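Local atomic coordinates of putative nucleotidyltransferase (Sulfolobus solfataricus P2, PDB entry 2RFF), a protein that probably acts as a nucleotidyltransferase, a type of enzyme that transfers a nucleotide from a nucleoside triphosphate to an acceptor. Residues I55-K60 / Y72-F77; L100-K103 / G107-L110. One frame throughout, in Å; residues are numbered along the deposited sequence. Where two conformers were deposited one is given.

Interaction 1. Residues I55-K60 / Y72-F77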
loop_
_atom_site.group_PDB
_atom_site.type_symbol
_atom_site.label_atom_id
_atom_site.label_comp_id
_atom_site.label_asym_id
_atom_site.label_seq_id
_atom_site.Cartn_x
_atom_site.Cartn_y
_atom_site.Cartn_z
ATOM N N ILE A 55 -3.456 0.696 0.573
ATOM C CA ILE A 55 -2.291 0.077 -0.024
ATOM C C ILE A 55 -2.632 -0.449 -1.400
ATOM O O ILE A 55 -3.560 -1.232 -1.545
ATOM C CB ILE A 55 -1.773 -1.082 0.851
ATOM C CG1 ILE A 55 -1.474 -0.594 2.288
ATOM C CG2 ILE A 55 -0.489 -1.679 0.204
ATOM C CD1 ILE A 55 -0.991 -1.743 3.167
ATOM N N LEU A 56 -1.869 -0.015 -2.403
ATOM C CA LEU A 56 -1.989 -0.496 -3.782
ATOM C C LEU A 56 -0.860 -1.488 -4.037
ATOM O O LEU A 56 0.307 -1.102 -4.009
ATOM C CB LEU A 56 -1.938 0.651 -4.793
ATOM C CG LEU A 56 -1.780 0.219 -6.252
ATOM C CD1 LEU A 56 -2.931 -0.688 -6.667
ATOM C CD2 LEU A 56 -1.588 1.426 -7.149
ATOM N N PHE A 57 -1.217 -2.747 -4.285
ATOM C CA PHE A 57 -0.239 -3.777 -4.630
ATOM C C PHE A 57 -0.211 -3.868 -6.163
ATOM O O PHE A 57 -1.266 -4.079 -6.774
ATOM C CB PHE A 57 -0.641 -5.122 -4.050
ATOM C CG PHE A 57 -0.737 -5.168 -2.581
ATOM C CD1 PHE A 57 0.381 -5.467 -1.851
ATOM C CD2 PHE A 57 -1.931 -4.936 -1.939
ATOM C CE1 PHE A 57 0.333 -5.569 -0.489
ATOM C CE2 PHE A 57 -1.997 -5.055 -0.538
ATOM C CZ PHE A 57 -0.872 -5.345 0.174
ATOM N N VAL A 58 0.979 -3.819 -6.735
ATOM C CA VAL A 58 1.167 -3.826 -8.212
ATOM C C VAL A 58 2.002 -5.048 -8.569
ATOM O O VAL A 58 3.127 -5.156 -8.127
ATOM C CB VAL A 58 1.803 -2.545 -8.812
ATOM C CG1 VAL A 58 1.894 -2.603 -10.378
ATOM C CG2 VAL A 58 1.000 -1.358 -8.367
ATOM N N PHE A 59 1.399 -5.981 -9.303
ATOM C CA PHE A 59 2.016 -7.249 -9.693
ATOM C C PHE A 59 2.260 -7.319 -11.173
ATOM O O PHE A 59 1.502 -6.764 -11.929
ATOM C CB PHE A 59 1.106 -8.449 -9.377
ATOM C CG PHE A 59 0.850 -8.694 -7.902
ATOM C CD1 PHE A 59 -0.147 -8.019 -7.228
ATOM C CD2 PHE A 59 1.533 -9.705 -7.207
ATOM C CE1 PHE A 59 -0.433 -8.310 -5.848
ATOM C CE2 PHE A 59 1.286 -9.968 -5.845
ATOM C CZ PHE A 59 0.298 -9.275 -5.182
ATOM N N LYS A 60 3.307 -8.031 -11.563
ATOM C CA LYS A 60 3.542 -8.317 -12.985
ATOM C C LYS A 60 2.729 -9.541 -13.391
ATOM O O LYS A 60 2.531 -10.439 -12.598
ATOM C CB LYS A 60 5.032 -8.578 -13.256
ATOM C CG LYS A 60 5.867 -7.380 -12.882
ATOM C CD LYS A 60 7.245 -7.321 -13.512
ATOM C CE LYS A 60 8.297 -8.057 -12.748
ATOM N NZ LYS A 60 9.678 -7.818 -13.368
ATOM N N TYR A 72 -8.051 -12.470 -3.451
ATOM C CA TYR A 72 -7.627 -13.714 -2.758
ATOM C C TYR A 72 -6.107 -13.767 -2.645
ATOM O O TYR A 72 -5.609 -14.364 -1.715
ATOM C CB TYR A 72 -8.186 -14.939 -3.507
ATOM C CG TYR A 72 -8.123 -16.301 -2.794
ATOM C CD1 TYR A 72 -9.024 -16.597 -1.758
ATOM C CD2 TYR A 72 -7.225 -17.325 -3.203
ATOM C CE1 TYR A 72 -9.011 -17.870 -1.121
ATOM C CE2 TYR A 72 -7.185 -18.594 -2.539
ATOM C CZ TYR A 72 -8.094 -18.857 -1.529
ATOM O OH TYR A 72 -8.083 -20.069 -0.877
HETATM N N MSE A 73 -5.363 -13.133 -3.577
HETATM C CA MSE A 73 -3.881 -13.124 -3.520
HETATM C C MSE A 73 -3.329 -12.508 -2.246
HETATM O O MSE A 73 -2.347 -12.991 -1.682
HETATM C CB MSE A 73 -3.221 -12.310 -4.652
HETATM C CG MSE A 73 -3.510 -12.707 -6.090
HETATM SE SE MSE A 73 -2.603 -11.638 -7.378
HETATM C CE MSE A 73 -0.821 -12.274 -6.951
ATOM N N VAL A 74 -3.946 -11.418 -1.799
ATOM C CA VAL A 74 -3.464 -10.677 -0.626
ATOM C C VAL A 74 -4.347 -10.707 0.600
ATOM O O VAL A 74 -3.878 -10.367 1.669
ATOM C CB VAL A 74 -3.151 -9.201 -1.016
ATOM C CG1 VAL A 74 -2.137 -9.185 -2.186
ATOM C CG2 VAL A 74 -4.414 -8.389 -1.384
ATOM N N SER A 75 -5.603 -11.131 0.456
ATOM C CA SER A 75 -6.596 -11.114 1.548
ATOM C C SER A 75 -6.097 -11.536 2.893
ATOM O O SER A 75 -6.268 -10.807 3.879
ATOM C CB SER A 75 -7.785 -12.008 1.192
ATOM O OG SER A 75 -8.754 -11.933 2.223
ATOM N N ARG A 76 -5.460 -12.701 2.932
ATOM C CA ARG A 76 -4.995 -13.229 4.232
ATOM C C ARG A 76 -3.881 -12.467 4.938
ATOM O O ARG A 76 -3.661 -12.677 6.122
ATOM C CB ARG A 76 -4.623 -14.711 4.169
ATOM C CG ARG A 76 -3.373 -15.084 3.454
ATOM C CD ARG A 76 -3.098 -16.537 3.770
ATOM N NE ARG A 76 -2.172 -17.103 2.809
ATOM C CZ ARG A 76 -0.849 -17.019 2.863
ATOM N NH1 ARG A 76 -0.220 -16.347 3.822
ATOM N NH2 ARG A 76 -0.147 -17.620 1.908
ATOM N N PHE A 77 -3.192 -11.598 4.215
ATOM C CA PHE A 77 -2.147 -10.769 4.776
ATOM C C PHE A 77 -2.667 -9.465 5.354
ATOM O O PHE A 77 -1.925 -8.783 6.052
ATOM C CB PHE A 77 -1.129 -10.409 3.685
ATOM C CG PHE A 77 -0.466 -11.602 3.048
ATOM C CD1 PHE A 77 0.689 -12.156 3.572
ATOM C CD2 PHE A 77 -0.967 -12.127 1.865
ATOM C CE1 PHE A 77 1.313 -13.262 2.949
ATOM C CE2 PHE A 77 -0.372 -13.218 1.245
ATOM C CZ PHE A 77 0.785 -13.785 1.790
#
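F57 and F59 of strand 53-59 meet M73 and V74 of helix 67-74 where the helix of a beta-alpha-beta crossover packs on its first strand; strand 82-88, the third element, lies parallel to 53-59. Side chains alternate along a strand, so two phenylalanines two residues apart both turn toward the helix and offer it apolar surface. M73, a selenomethionine with two conformers, makes a Met-aromatic contact in the one described: SE lies 4.2 Å from the F59 centroid, over the face. A bend at the last torsion, chi3 68°, brings the terminal methyl over that same face, a detail that holds for this conformer alone. Branched V74 suits its place because its two methyls divide the work. CG2 lies 4.2 Å from F57 CE2, while CG1 stands over the centre of the F57 ring, 4.3 Å from the centroid and 11° off the normal, a CH-pi contact. On the opposite side of the F57 ring lies CG2 of I55, while Y84 and V86 also touch V74. With V74 CG1 anti to the carbonyl carbon (chi1 -56°), this methyl over the F57 face also has the F59 edge beside it, CG1 3.9 Å from F59 CZ.

Interaction 2. Residues L100-K103 / G107-L110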
loop_
_atom_site.group_PDB
_atom_site.type_symbol
_atom_site.label_atom_id
_atom_site.label_comp_id
_atom_site.label_asym_id
_atom_site.label_seq_id
_atom_site.Cartn_x
_atom_site.Cartn_y
_atom_site.Cartn_z
ATOM N N LEU A 100 5.064 6.106 -3.863
ATOM C CA LEU A 100 5.806 4.864 -3.981
ATOM C C LEU A 100 6.345 4.471 -2.585
ATOM O O LEU A 100 7.074 5.192 -1.918
ATOM C CB LEU A 100 6.901 4.959 -5.041
ATOM C CG LEU A 100 7.656 3.663 -5.340
ATOM C CD1 LEU A 100 6.815 2.667 -6.094
ATOM C CD2 LEU A 100 8.938 3.971 -6.146
ATOM N N PHE A 101 5.969 3.272 -2.180
ATOM C CA PHE A 101 6.285 2.766 -0.860
ATOM C C PHE A 101 7.388 1.726 -0.935
ATOM O O PHE A 101 8.241 1.673 -0.053
ATOM C CB PHE A 101 5.006 2.163 -0.258
ATOM C CG PHE A 101 5.110 1.732 1.193
ATOM C CD1 PHE A 101 5.278 2.698 2.180
ATOM C CD2 PHE A 101 4.954 0.391 1.551
ATOM C CE1 PHE A 101 5.321 2.313 3.512
ATOM C CE2 PHE A 101 5.019 0.001 2.899
ATOM C CZ PHE A 101 5.223 0.959 3.877
ATOM N N TRP A 102 7.320 0.874 -1.954
ATOM C CA TRP A 102 8.236 -0.223 -2.127
ATOM C C TRP A 102 8.295 -0.564 -3.608
ATOM O O TRP A 102 7.313 -0.397 -4.365
ATOM C CB TRP A 102 7.736 -1.416 -1.293
ATOM C CG TRP A 102 8.517 -2.707 -1.416
ATOM C CD1 TRP A 102 9.520 -3.140 -0.607
ATOM C CD2 TRP A 102 8.367 -3.704 -2.433
ATOM N NE1 TRP A 102 9.989 -4.371 -1.025
ATOM C CE2 TRP A 102 9.311 -4.726 -2.165
ATOM C CE3 TRP A 102 7.525 -3.835 -3.557
ATOM C CZ2 TRP A 102 9.423 -5.881 -2.970
ATOM C CZ3 TRP A 102 7.652 -4.967 -4.379
ATOM C CH2 TRP A 102 8.588 -5.981 -4.071
ATOM N N LYS A 103 9.465 -1.020 -4.013
ATOM C CA LYS A 103 9.676 -1.517 -5.377
ATOM C C LYS A 103 10.689 -2.652 -5.262
ATOM O O LYS A 103 11.649 -2.551 -4.515
ATOM C CB LYS A 103 10.143 -0.426 -6.328
ATOM C CG LYS A 103 10.323 -0.905 -7.755
ATOM C CD LYS A 103 10.500 0.274 -8.648
ATOM C CE LYS A 103 10.838 -0.113 -10.060
ATOM N NZ LYS A 103 9.733 -0.782 -10.736
ATOM N N GLY A 107 13.672 -1.948 -2.714
ATOM C CA GLY A 107 13.269 -2.217 -1.327
ATOM C C GLY A 107 12.285 -1.129 -0.906
ATOM O O GLY A 107 11.624 -0.542 -1.730
ATOM N N PHE A 108 12.197 -0.835 0.378
ATOM C CA PHE A 108 11.306 0.232 0.861
ATOM C C PHE A 108 11.895 1.617 0.633
ATOM O O PHE A 108 13.091 1.814 0.783
ATOM C CB PHE A 108 10.946 0.038 2.327
ATOM C CG PHE A 108 10.148 -1.173 2.559
ATOM C CD1 PHE A 108 8.763 -1.126 2.425
ATOM C CD2 PHE A 108 10.764 -2.400 2.806
ATOM C CE1 PHE A 108 7.982 -2.298 2.599
ATOM C CE2 PHE A 108 9.986 -3.557 2.997
ATOM C CZ PHE A 108 8.590 -3.492 2.856
ATOM N N VAL A 109 11.033 2.563 0.269
ATOM C CA VAL A 109 11.409 3.956 0.012
ATOM C C VAL A 109 11.339 4.668 1.373
ATOM O O VAL A 109 10.375 4.503 2.132
ATOM C CB VAL A 109 10.474 4.580 -1.062
ATOM C CG1 VAL A 109 10.842 6.039 -1.347
ATOM C CG2 VAL A 109 10.548 3.798 -2.331
ATOM N N LEU A 110 12.415 5.371 1.723
ATOM C CA LEU A 110 12.553 6.102 3.017
ATOM C C LEU A 110 12.479 5.274 4.328
ATOM O O LEU A 110 12.489 5.868 5.403
ATOM C CB LEU A 110 11.586 7.325 3.078
ATOM C CG LEU A 110 12.103 8.661 2.488
ATOM C CD1 LEU A 110 13.144 9.309 3.392
ATOM C CD2 LEU A 110 12.661 8.469 1.083
HETATM O O HOH W 1 8.259 2.991 2.458
#
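F108 lies between W102 and F101, and the three rings form an aromatic cluster across a beta hairpin. The indole presents its edge to the face of F108: W102 CD1 sits over the ring centre, 3.6 Å from F108 CZ, with the planes at 59°. F108, its CG beside the backbone N (chi1 -65°), reaches between the two aromatics and directs its own edge at F101 in an offset edge-to-face pair, the planes at 80° and F108 CE1 3.8 Å from F101 CE2. With an alanine here, the indole edge would probably lose the face it rests on and F101 its edge partner, opening a gap between them. V109 CG2 meets L100 CD2 at 4.1 Å. W102 and F108 are an antiparallel non-hydrogen-bonded pair, K103 and G107 a hydrogen-bonded one. V109 N donates to F101 O at 2.9 Å, and a water bridges F101 O and V109 O. K103 N bonds to G107 O at 3.2 Å; the return bond from G107 N to K103 O is weak. Glycine suits its positive phi. F101 and W102 stand against the single V36 of strand 33-39, a classic beta bulge; helix 6-29 covers the aromatics, L16 touching F101, A27 W102, and K20 and V23 F108.

Overall arrangement
From the N terminus the chain runs through helix 6-29 and strand 33-39 before reaching strand 53-59. Interaction 1 then closes a loop of eleven residues, most of helix 67-74 included, and the chain returns to the sheet as strand 82-88. Interaction 2 comes later, closing the three-residue turn between strands 98-103 and 107-108. The two therefore follow in series and neither nest nor cross. Their centres lie about 16 Å apart and they do not touch, yet both reach the same mixed sheet, in which strand 33-39 runs between 53-59 and 98-103. Interaction 1 fastens a helix to the sheet; interaction 2 adds an edge strand, 107-108, near the C terminus.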